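Local coordinates for protein nitrite oxidoreductase subunit A (Kuenenia stuttgartiensis, PDB 7B04) that belongs to the molybdopterin oxidoreductase family and holds a molybdenum atom, two MD1 groups and an iron/sulfur cluster, at residues His910-Thr921 / Tyr1013-Ser1021; Arg848-Tyr856 / Val1097-Ile1105. All coordinates share one frame; numbering follows the deposited sequence.

Contact 1. Residues His910-Thr921 / Tyr1013-Ser1021; sequences HFYCVTPKSRHT and YNCTMMKHS. With MD1 (phosphoric acid 4-(2-amino-4-oxo-3,4,5,6,-tetrahydro-pteridin-6-yl)-2-hydroxy-3,4-dimercapto-but-3-en-yl ester guanylate ester), chain C.
Strands 911-914 and 1015-1018 run parallel in the six-stranded sheet of the C-terminal part, probably the double-psi barrel known from this enzyme family, and Tyr-912, Cys-913 and Val-914 pair with Cys-1015, Thr-1016 and Met-1017. Backbone bonds such as Met-1018 N to Val-914 O (3.0 Å) join them. Tyr-912 O is gripped twice by Thr-1016: the backbone N comes from above the carbonyl plane, while OG1, turned back between its own N and carbonyl carbon (chi1 64°), donates to an in-plane lone pair at 2.6 Å. A threonine suits this place because its hydroxyl reaches the neighbouring strand while its methyl, CG2, meets Phe-911 CD1 at 4.0 Å. On the other face, Val-914 CG2 packs crosswise on Met-1017 CG.

Beyond the strands the two segments lead to MD1. Thr-915 OG1 probably accepts from MD1 N17, though the modelled distance is doubtfully short. Lys-1019 NZ donates to Lys-917 O from above the carbonyl plane (3.1 Å) and also forms a salt bridge with Glu-311. His-1020 N is bonded to Pro-916 O. MD1 C16 lies over the centre of the His-1020 ring, 3.3 Å above its plane, while His-1020 NE2 donates in the ring plane to MD1 O11 at 2.6 Å.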
# COMPACT_ATOMS: atom_id res chain seq x y z
N HIS B 910 -27.64 7.63 8.94
CA HIS B 910 -27.84 6.20 9.07
C HIS B 910 -26.83 5.39 8.27
O HIS B 910 -27.12 4.29 7.80
CB HIS B 910 -29.26 5.81 8.65
CG HIS B 910 -29.63 6.32 7.29
ND1 HIS B 910 -29.92 7.64 7.04
CD2 HIS B 910 -29.75 5.68 6.10
CE1 HIS B 910 -30.20 7.80 5.76
NE2 HIS B 910 -30.11 6.62 5.17
N PHE B 911 -25.63 5.94 8.08
CA PHE B 911 -24.54 5.25 7.40
C PHE B 911 -23.37 5.13 8.35
O PHE B 911 -22.90 6.13 8.88
CB PHE B 911 -24.11 6.01 6.14
CG PHE B 911 -25.03 5.84 4.98
CD1 PHE B 911 -25.07 4.65 4.27
CD2 PHE B 911 -25.85 6.88 4.57
CE1 PHE B 911 -25.91 4.49 3.19
CE2 PHE B 911 -26.69 6.73 3.49
CZ PHE B 911 -26.72 5.54 2.80
N TYR B 912 -22.89 3.90 8.56
CA TYR B 912 -21.63 3.79 9.26
C TYR B 912 -20.53 4.36 8.37
O TYR B 912 -20.69 4.47 7.15
CB TYR B 912 -21.32 2.34 9.63
CG TYR B 912 -22.33 1.68 10.54
CD1 TYR B 912 -22.27 1.85 11.92
CD2 TYR B 912 -23.33 0.86 10.03
CE1 TYR B 912 -23.19 1.24 12.75
CE2 TYR B 912 -24.25 0.25 10.85
CZ TYR B 912 -24.18 0.44 12.21
OH TYR B 912 -25.10 -0.17 13.04
N CYS B 913 -19.40 4.69 8.98
CA CYS B 913 -18.32 5.26 8.19
C CYS B 913 -17.02 4.75 8.80
O CYS B 913 -16.42 5.39 9.67
CB CYS B 913 -18.36 6.78 8.14
SG CYS B 913 -17.23 7.50 6.93
N VAL B 914 -16.58 3.61 8.32
CA VAL B 914 -15.34 3.02 8.78
C VAL B 914 -14.18 3.74 8.11
O VAL B 914 -14.28 4.18 6.96
CB VAL B 914 -15.30 1.51 8.48
CG1 VAL B 914 -16.32 0.77 9.32
CG2 VAL B 914 -15.58 1.28 7.01
N THR B 915 -13.08 3.92 8.84
CA THR B 915 -11.87 4.49 8.27
C THR B 915 -10.74 3.51 8.53
O THR B 915 -9.91 3.72 9.42
CB THR B 915 -11.57 5.88 8.82
OG1 THR B 915 -11.36 5.82 10.24
CG2 THR B 915 -12.71 6.84 8.52
N PRO B 916 -10.66 2.44 7.75
CA PRO B 916 -9.60 1.45 7.93
C PRO B 916 -8.30 1.99 7.35
O PRO B 916 -8.24 3.09 6.81
CB PRO B 916 -10.11 0.23 7.15
CG PRO B 916 -11.57 0.49 6.91
CD PRO B 916 -11.65 1.98 6.77
N LYS B 917 -7.25 1.21 7.48
CA LYS B 917 -5.97 1.57 6.90
C LYS B 917 -5.75 0.82 5.59
O LYS B 917 -6.31 -0.25 5.36
CB LYS B 917 -4.85 1.34 7.91
CG LYS B 917 -5.05 2.27 9.08
CD LYS B 917 -3.89 2.34 10.03
CE LYS B 917 -4.27 3.22 11.20
NZ LYS B 917 -5.21 2.51 12.12
N SER B 918 -4.91 1.41 4.75
CA SER B 918 -4.78 0.99 3.36
C SER B 918 -3.43 0.35 3.10
O SER B 918 -2.46 0.55 3.83
CB SER B 918 -4.97 2.18 2.42
OG SER B 918 -4.74 1.80 1.07
N ARG B 919 -3.40 -0.44 2.03
CA ARG B 919 -2.15 -1.01 1.55
C ARG B 919 -1.25 0.03 0.90
O ARG B 919 -0.05 -0.20 0.78
CB ARG B 919 -2.46 -2.12 0.55
CG ARG B 919 -3.41 -1.70 -0.55
CD ARG B 919 -3.44 -2.73 -1.67
NE ARG B 919 -3.81 -4.06 -1.19
CZ ARG B 919 -5.05 -4.53 -1.18
NH1 ARG B 919 -6.05 -3.77 -1.61
NH2 ARG B 919 -5.30 -5.75 -0.73
N HIS B 920 -1.80 1.17 0.50
CA HIS B 920 -1.10 2.16 -0.31
C HIS B 920 -0.43 3.25 0.52
O HIS B 920 0.24 4.11 -0.05
CB HIS B 920 -2.07 2.80 -1.31
CG HIS B 920 -2.88 1.81 -2.09
ND1 HIS B 920 -2.37 1.13 -3.17
CD2 HIS B 920 -4.16 1.39 -1.94
CE1 HIS B 920 -3.30 0.33 -3.66
NE2 HIS B 920 -4.40 0.47 -2.93
N THR B 921 -0.59 3.21 1.85
CA THR B 921 -0.06 4.24 2.74
C THR B 921 0.37 3.60 4.06
O THR B 921 -0.07 2.50 4.42
CB THR B 921 -1.10 5.33 3.05
OG1 THR B 921 -2.23 4.76 3.72
CG2 THR B 921 -1.59 5.99 1.79
N TYR B 1013 -25.42 -2.13 2.90
CA TYR B 1013 -26.11 -0.89 2.55
C TYR B 1013 -25.73 0.26 3.47
O TYR B 1013 -25.44 1.37 3.01
CB TYR B 1013 -27.63 -1.13 2.59
CG TYR B 1013 -28.46 0.05 2.15
CD1 TYR B 1013 -28.80 0.22 0.81
CD2 TYR B 1013 -28.92 0.98 3.07
CE1 TYR B 1013 -29.58 1.29 0.40
CE2 TYR B 1013 -29.69 2.06 2.66
CZ TYR B 1013 -30.01 2.21 1.33
OH TYR B 1013 -30.78 3.28 0.92
N ASN B 1014 -25.72 0.01 4.78
CA ASN B 1014 -25.53 1.06 5.77
C ASN B 1014 -24.07 1.26 6.17
O ASN B 1014 -23.80 1.74 7.28
CB ASN B 1014 -26.37 0.77 7.01
CG ASN B 1014 -27.85 0.74 6.72
OD1 ASN B 1014 -28.49 -0.31 6.77
ND2 ASN B 1014 -28.41 1.91 6.40
N CYS B 1015 -23.12 0.96 5.30
CA CYS B 1015 -21.71 1.05 5.68
C CYS B 1015 -20.91 1.67 4.55
O CYS B 1015 -20.98 1.21 3.40
CB CYS B 1015 -21.14 -0.32 6.04
SG CYS B 1015 -19.42 -0.28 6.59
N THR B 1016 -20.16 2.71 4.88
CA THR B 1016 -19.31 3.43 3.95
C THR B 1016 -17.88 3.38 4.46
O THR B 1016 -17.63 3.23 5.66
CB THR B 1016 -19.76 4.88 3.79
OG1 THR B 1016 -19.61 5.57 5.05
CG2 THR B 1016 -21.22 4.94 3.37
N MET B 1017 -16.93 3.52 3.54
CA MET B 1017 -15.52 3.32 3.88
C MET B 1017 -14.67 4.41 3.26
O MET B 1017 -14.81 4.72 2.07
CB MET B 1017 -15.04 1.94 3.40
CG MET B 1017 -13.69 1.53 3.97
SD MET B 1017 -12.26 2.18 3.08
CE MET B 1017 -12.16 1.03 1.71
N MET B 1018 -13.77 4.97 4.07
CA MET B 1018 -12.71 5.84 3.60
C MET B 1018 -11.41 5.35 4.21
O MET B 1018 -11.35 5.10 5.41
CB MET B 1018 -12.96 7.30 3.99
CG MET B 1018 -14.24 7.91 3.45
SD MET B 1018 -14.37 9.67 3.81
CE MET B 1018 -14.70 9.63 5.57
N LYS B 1019 -10.37 5.22 3.39
CA LYS B 1019 -9.09 4.79 3.94
C LYS B 1019 -8.52 5.92 4.79
O LYS B 1019 -8.78 7.10 4.55
CB LYS B 1019 -8.13 4.37 2.83
CG LYS B 1019 -8.51 3.03 2.20
CD LYS B 1019 -8.47 1.91 3.23
CE LYS B 1019 -8.72 0.55 2.60
NZ LYS B 1019 -8.81 -0.54 3.61
N HIS B 1020 -7.75 5.56 5.80
CA HIS B 1020 -7.31 6.52 6.80
C HIS B 1020 -6.08 7.27 6.31
O HIS B 1020 -5.24 6.71 5.60
CB HIS B 1020 -6.98 5.80 8.12
CG HIS B 1020 -6.30 6.68 9.12
ND1 HIS B 1020 -6.85 7.88 9.54
CD2 HIS B 1020 -5.14 6.55 9.79
CE1 HIS B 1020 -6.04 8.45 10.41
NE2 HIS B 1020 -5.00 7.66 10.59
N SER B 1021 -6.01 8.57 6.65
CA SER B 1021 -4.82 9.37 6.33
C SER B 1021 -4.42 9.65 4.90
O SER B 1021 -3.53 9.00 4.32
CB SER B 1021 -3.62 8.86 7.05
OG SER B 1021 -3.43 9.54 8.27
PB MD1 C . 1.19 8.72 12.88
O3B MD1 C . 1.36 8.32 11.29
O1B MD1 C . 0.91 10.20 12.96
O2B MD1 C . 2.48 8.41 13.60
O3A MD1 C . -0.04 7.89 13.61
C10 MD1 C . -0.53 6.69 13.10
C11 MD1 C . -2.08 6.64 13.31
O11 MD1 C . -2.81 7.12 11.97
C12 MD1 C . -2.47 5.43 13.71
S12 MD1 C . -1.25 4.08 13.77
C13 MD1 C . -3.91 5.03 14.15
S13 MD1 C . -4.07 3.28 14.62
C14 MD1 C . -5.12 5.84 14.23
N15 MD1 C . -6.04 5.31 13.03
C16 MD1 C . -7.12 6.15 12.66
C15 MD1 C . -8.16 5.60 11.75
O14 MD1 C . -8.09 4.49 11.37
N17 MD1 C . -9.30 6.46 11.34
C17 MD1 C . -9.40 7.92 11.83
N16 MD1 C . -10.51 8.76 11.43
N18 MD1 C . -8.34 8.48 12.75
C20 MD1 C . -7.23 7.67 13.17
N8 MD1 C . -6.27 8.24 14.02
C7 MD1 C . -5.01 7.33 14.38
PA MD1 C . 2.61 8.85 10.35
O1A MD1 C . 2.89 7.87 9.24
O2A MD1 C . 2.20 10.17 9.77
O5' MD1 C . 3.99 9.14 11.19
C5' MD1 C . 5.14 9.37 10.42
C4' MD1 C . 5.42 10.91 10.28
O4' MD1 C . 6.90 11.21 10.65
C1' MD1 C . 7.63 11.41 9.28
N9 MD1 C . 8.88 10.61 9.22
C4 MD1 C . 9.88 10.92 10.03
N3 MD1 C . 10.01 11.99 11.05
C2 MD1 C . 11.25 12.11 11.81
N2 MD1 C . 11.37 13.16 12.80
N1 MD1 C . 12.35 11.21 11.58
C6 MD1 C . 12.22 10.19 10.59
O6 MD1 C . 13.12 9.44 10.40
C5 MD1 C . 10.91 10.06 9.80
N7 MD1 C . 10.52 9.22 8.84
C8 MD1 C . 9.26 9.55 8.48
C2' MD1 C . 6.80 11.04 8.39
O2' MD1 C . 6.96 11.87 7.19
C3' MD1 C . 5.30 11.27 9.06
O3' MD1 C . 4.95 12.69 8.97

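Contact 2. Residues Arg848-Tyr856 / Val1097-Ile1105; sequences REGPEATPY and VPKETLVKI. With MD1 (phosphoric acid 4-(2-amino-4-oxo-3,4,5,6,-tetrahydro-pteridin-6-yl)-2-hydroxy-3,4-dimercapto-but-3-en-yl ester guanylate ester), chain C.
Glu-1100 reaches from the turn before strand 1102-1109 into the loop 848-856, and its carboxylate accepts two backbone N-H groups of that loop. The two turns face each other, for Glu-1100 and Ala-853 are each the centre of an inverse gamma turn and their CA atoms lie 4.9 Å apart. Beyond CB the chain turns about the CB-CG bond (chi2 -81°), which swings the acid group across to the loop. Glu-1100 CD then sits between two apolar groups, with Ala-853 CB and Pro-851 CD each 3.6 Å from it. OE1 lies against the backbone at Gly-850, where the absence of a side chain suits the close approach. Glu-1100 OE2 takes two bonds: Glu-852 N comes nearly along the C-O axis and Ala-853 N from above the carboxylate plane, both at 2.9 Å. Pro-851, which has no N-H to offer, packs its ring CD against the carboxylate instead.

Glu-852 points its own acid elsewhere, with an extended chain that brings OE2 to a salt bridge with Arg-984. A water donates to Glu-852 OE2 at 2.7 Å and to Leu-1102 O at 3.1 Å, bridging the segments a second time. Leu-1102 CD1 fills in beside the loop backbone, 4.0 Å from Thr-854 N. At the other end of 1097-1105, Pro-1098 CB rests against MD1 C17, and the ammonium of Lys-1099 pairs with the other MD1. Although buried, the Glu-1100 carboxylate is probably kept ionised by the two N-H groups that meet OE2, whose dipoles would stabilise its negative charge.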
# COMPACT_ATOMS: atom_id res chain seq x y z
N ARG B 848 -22.98 -4.31 24.43
CA ARG B 848 -23.53 -2.97 24.59
C ARG B 848 -23.48 -2.24 23.26
O ARG B 848 -22.52 -2.39 22.50
CB ARG B 848 -22.75 -2.17 25.65
CG ARG B 848 -22.85 -2.74 27.06
CD ARG B 848 -22.15 -1.84 28.06
NE ARG B 848 -22.83 -0.56 28.21
CZ ARG B 848 -22.41 0.42 29.01
NH1 ARG B 848 -23.10 1.55 29.08
NH2 ARG B 848 -21.31 0.27 29.72
N GLU B 849 -24.51 -1.45 22.99
CA GLU B 849 -24.56 -0.66 21.78
C GLU B 849 -23.67 0.57 21.93
O GLU B 849 -23.37 1.01 23.04
CB GLU B 849 -26.00 -0.23 21.46
CG GLU B 849 -26.95 -1.37 21.15
CD GLU B 849 -26.61 -2.09 19.85
OE1 GLU B 849 -26.06 -1.45 18.93
OE2 GLU B 849 -26.91 -3.30 19.75
N GLY B 850 -23.20 1.08 20.81
CA GLY B 850 -22.33 2.23 20.83
C GLY B 850 -23.05 3.50 21.24
O GLY B 850 -24.25 3.67 21.02
N PRO B 851 -22.31 4.44 21.85
CA PRO B 851 -22.91 5.74 22.19
C PRO B 851 -23.29 6.54 20.97
O PRO B 851 -24.09 7.48 21.09
CB PRO B 851 -21.80 6.44 22.99
CG PRO B 851 -20.90 5.34 23.45
CD PRO B 851 -20.94 4.31 22.37
N GLU B 852 -22.71 6.26 19.81
CA GLU B 852 -23.20 6.86 18.57
C GLU B 852 -23.36 5.88 17.42
O GLU B 852 -24.26 6.09 16.60
CB GLU B 852 -22.25 7.99 18.14
CG GLU B 852 -22.73 8.78 16.95
CD GLU B 852 -21.97 10.08 16.79
OE1 GLU B 852 -21.09 10.35 17.63
OE2 GLU B 852 -22.24 10.82 15.83
N ALA B 853 -22.62 4.77 17.37
CA ALA B 853 -22.58 3.88 16.21
C ALA B 853 -23.57 2.72 16.34
O ALA B 853 -23.20 1.55 16.34
CB ALA B 853 -21.16 3.37 15.99
N THR B 854 -24.85 3.07 16.46
CA THR B 854 -25.89 2.06 16.59
C THR B 854 -27.21 2.65 16.10
O THR B 854 -27.40 3.86 16.20
CB THR B 854 -26.03 1.58 18.04
OG1 THR B 854 -27.02 0.55 18.12
CG2 THR B 854 -26.43 2.73 18.95
N PRO B 855 -28.11 1.83 15.55
CA PRO B 855 -29.45 2.33 15.22
C PRO B 855 -30.36 2.47 16.42
O PRO B 855 -31.38 3.17 16.33
CB PRO B 855 -29.99 1.28 14.24
CG PRO B 855 -28.79 0.49 13.79
CD PRO B 855 -27.87 0.50 14.97
N TYR B 856 -30.05 1.81 17.53
CA TYR B 856 -30.86 1.76 18.74
C TYR B 856 -30.32 2.73 19.79
O TYR B 856 -29.46 3.57 19.51
CB TYR B 856 -30.96 0.31 19.23
CG TYR B 856 -31.34 -0.64 18.12
CD1 TYR B 856 -30.38 -1.39 17.47
CD2 TYR B 856 -32.67 -0.76 17.70
CE1 TYR B 856 -30.72 -2.26 16.44
CE2 TYR B 856 -33.02 -1.62 16.68
CZ TYR B 856 -32.04 -2.37 16.05
OH TYR B 856 -32.36 -3.23 15.03
N VAL B 1097 -11.30 6.07 19.53
CA VAL B 1097 -12.17 5.33 18.62
C VAL B 1097 -12.66 6.24 17.50
O VAL B 1097 -13.57 7.06 17.71
CB VAL B 1097 -13.35 4.73 19.39
CG1 VAL B 1097 -12.87 3.54 20.16
CG2 VAL B 1097 -13.98 5.78 20.35
N PRO B 1098 -12.10 6.13 16.29
CA PRO B 1098 -12.62 6.96 15.18
C PRO B 1098 -13.86 6.40 14.53
O PRO B 1098 -14.56 7.15 13.84
CB PRO B 1098 -11.44 7.00 14.19
CG PRO B 1098 -10.25 6.54 14.97
CD PRO B 1098 -10.79 5.55 15.95
N LYS B 1099 -14.17 5.12 14.73
CA LYS B 1099 -15.29 4.47 14.05
C LYS B 1099 -16.62 4.63 14.78
O LYS B 1099 -17.66 4.27 14.20
CB LYS B 1099 -14.97 2.99 13.83
CG LYS B 1099 -13.79 2.81 12.90
CD LYS B 1099 -13.49 1.36 12.60
CE LYS B 1099 -12.28 1.27 11.67
NZ LYS B 1099 -11.97 -0.12 11.27
N GLU B 1100 -16.63 5.14 16.01
CA GLU B 1100 -17.90 5.42 16.68
C GLU B 1100 -18.45 6.70 16.07
O GLU B 1100 -18.33 7.80 16.62
CB GLU B 1100 -17.73 5.52 18.19
CG GLU B 1100 -17.97 4.21 18.89
CD GLU B 1100 -19.45 3.92 19.10
OE1 GLU B 1100 -19.78 2.74 19.31
OE2 GLU B 1100 -20.26 4.87 19.05
N THR B 1101 -19.07 6.54 14.91
CA THR B 1101 -19.62 7.66 14.17
C THR B 1101 -20.60 7.12 13.14
O THR B 1101 -20.50 5.97 12.72
CB THR B 1101 -18.52 8.48 13.48
OG1 THR B 1101 -19.00 9.80 13.19
CG2 THR B 1101 -18.07 7.81 12.18
N LEU B 1102 -21.56 7.96 12.79
CA LEU B 1102 -22.43 7.72 11.66
C LEU B 1102 -22.48 8.99 10.82
O LEU B 1102 -22.29 10.09 11.33
CB LEU B 1102 -23.84 7.30 12.05
CG LEU B 1102 -23.89 5.97 12.80
CD1 LEU B 1102 -25.04 5.99 13.76
CD2 LEU B 1102 -24.01 4.81 11.83
N VAL B 1103 -22.74 8.81 9.54
CA VAL B 1103 -22.59 9.92 8.56
C VAL B 1103 -23.82 10.05 7.68
O VAL B 1103 -24.54 9.10 7.56
CB VAL B 1103 -21.35 9.61 7.70
CG1 VAL B 1103 -20.81 10.80 6.96
CG2 VAL B 1103 -20.25 9.03 8.54
N LYS B 1104 -24.01 11.24 7.13
CA LYS B 1104 -25.05 11.57 6.13
C LYS B 1104 -24.33 11.81 4.80
O LYS B 1104 -23.30 12.46 4.81
CB LYS B 1104 -25.79 12.85 6.51
CG LYS B 1104 -27.07 13.08 5.74
CD LYS B 1104 -27.92 14.19 6.27
CE LYS B 1104 -27.32 15.56 6.03
NZ LYS B 1104 -28.24 16.63 6.43
N ILE B 1105 -24.82 11.22 3.72
CA ILE B 1105 -24.21 11.38 2.38
C ILE B 1105 -25.21 12.09 1.48
O ILE B 1105 -26.36 11.71 1.48
CB ILE B 1105 -23.85 10.01 1.79
CG1 ILE B 1105 -23.41 9.03 2.87
CG2 ILE B 1105 -22.79 10.15 0.73
CD1 ILE B 1105 -21.96 9.13 3.16
PB MD1 C . 1.19 8.72 12.88
O3B MD1 C . 1.36 8.32 11.29
O1B MD1 C . 0.91 10.20 12.96
O2B MD1 C . 2.48 8.41 13.60
O3A MD1 C . -0.04 7.89 13.61
C10 MD1 C . -0.53 6.69 13.10
C11 MD1 C . -2.08 6.64 13.31
O11 MD1 C . -2.81 7.12 11.97
C12 MD1 C . -2.47 5.43 13.71
S12 MD1 C . -1.25 4.08 13.77
C13 MD1 C . -3.91 5.03 14.15
S13 MD1 C . -4.07 3.28 14.62
C14 MD1 C . -5.12 5.84 14.23
N15 MD1 C . -6.04 5.31 13.03
C16 MD1 C . -7.12 6.15 12.66
C15 MD1 C . -8.16 5.60 11.75
O14 MD1 C . -8.09 4.49 11.37
N17 MD1 C . -9.30 6.46 11.34
C17 MD1 C . -9.40 7.92 11.83
N16 MD1 C . -10.51 8.76 11.43
N18 MD1 C . -8.34 8.48 12.75
C20 MD1 C . -7.23 7.67 13.17
N8 MD1 C . -6.27 8.24 14.02
C7 MD1 C . -5.01 7.33 14.38
PA MD1 C . 2.61 8.85 10.35
O1A MD1 C . 2.89 7.87 9.24
O2A MD1 C . 2.20 10.17 9.77
O5' MD1 C . 3.99 9.14 11.19
C5' MD1 C . 5.14 9.37 10.42
C4' MD1 C . 5.42 10.91 10.28
O4' MD1 C . 6.90 11.21 10.65
C1' MD1 C . 7.63 11.41 9.28
N9 MD1 C . 8.88 10.61 9.22
C4 MD1 C . 9.88 10.92 10.03
N3 MD1 C . 10.01 11.99 11.05
C2 MD1 C . 11.25 12.11 11.81
N2 MD1 C . 11.37 13.16 12.80
N1 MD1 C . 12.35 11.21 11.58
C6 MD1 C . 12.22 10.19 10.59
O6 MD1 C . 13.12 9.44 10.40
C5 MD1 C . 10.91 10.06 9.80
N7 MD1 C . 10.52 9.22 8.84
C8 MD1 C . 9.26 9.55 8.48
C2' MD1 C . 6.80 11.04 8.39
O2' MD1 C . 6.96 11.87 7.19
C3' MD1 C . 5.30 11.27 9.06
O3' MD1 C . 4.95 12.69 8.97
O HOH W 1 -22.46 12.20 13.54

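In the fold
Both contacts are buried, and they meet in one sheet, where strand 911-914 has strand 1015-1018 on one side and strand 1102-1109 on the other. Phe-911 O, probably hydrogen-bonded to Val-1103 N, carries the pairing on from contact 1 to contact 2, and Tyr-912 packs on Leu-1102. Their centres are about 13 Å apart. Contact 1 is chiefly strand pairing, made by repeated backbone bonds, whereas contact 2 joins a loop to a turn through one carboxylate, a water and small apolar groups. Both reach the same MD1, contact 1 with hydrogen bonds and a ring face, contact 2 with proline packing, while Lys-1099 of contact 2 forms a salt bridge with the second MD1.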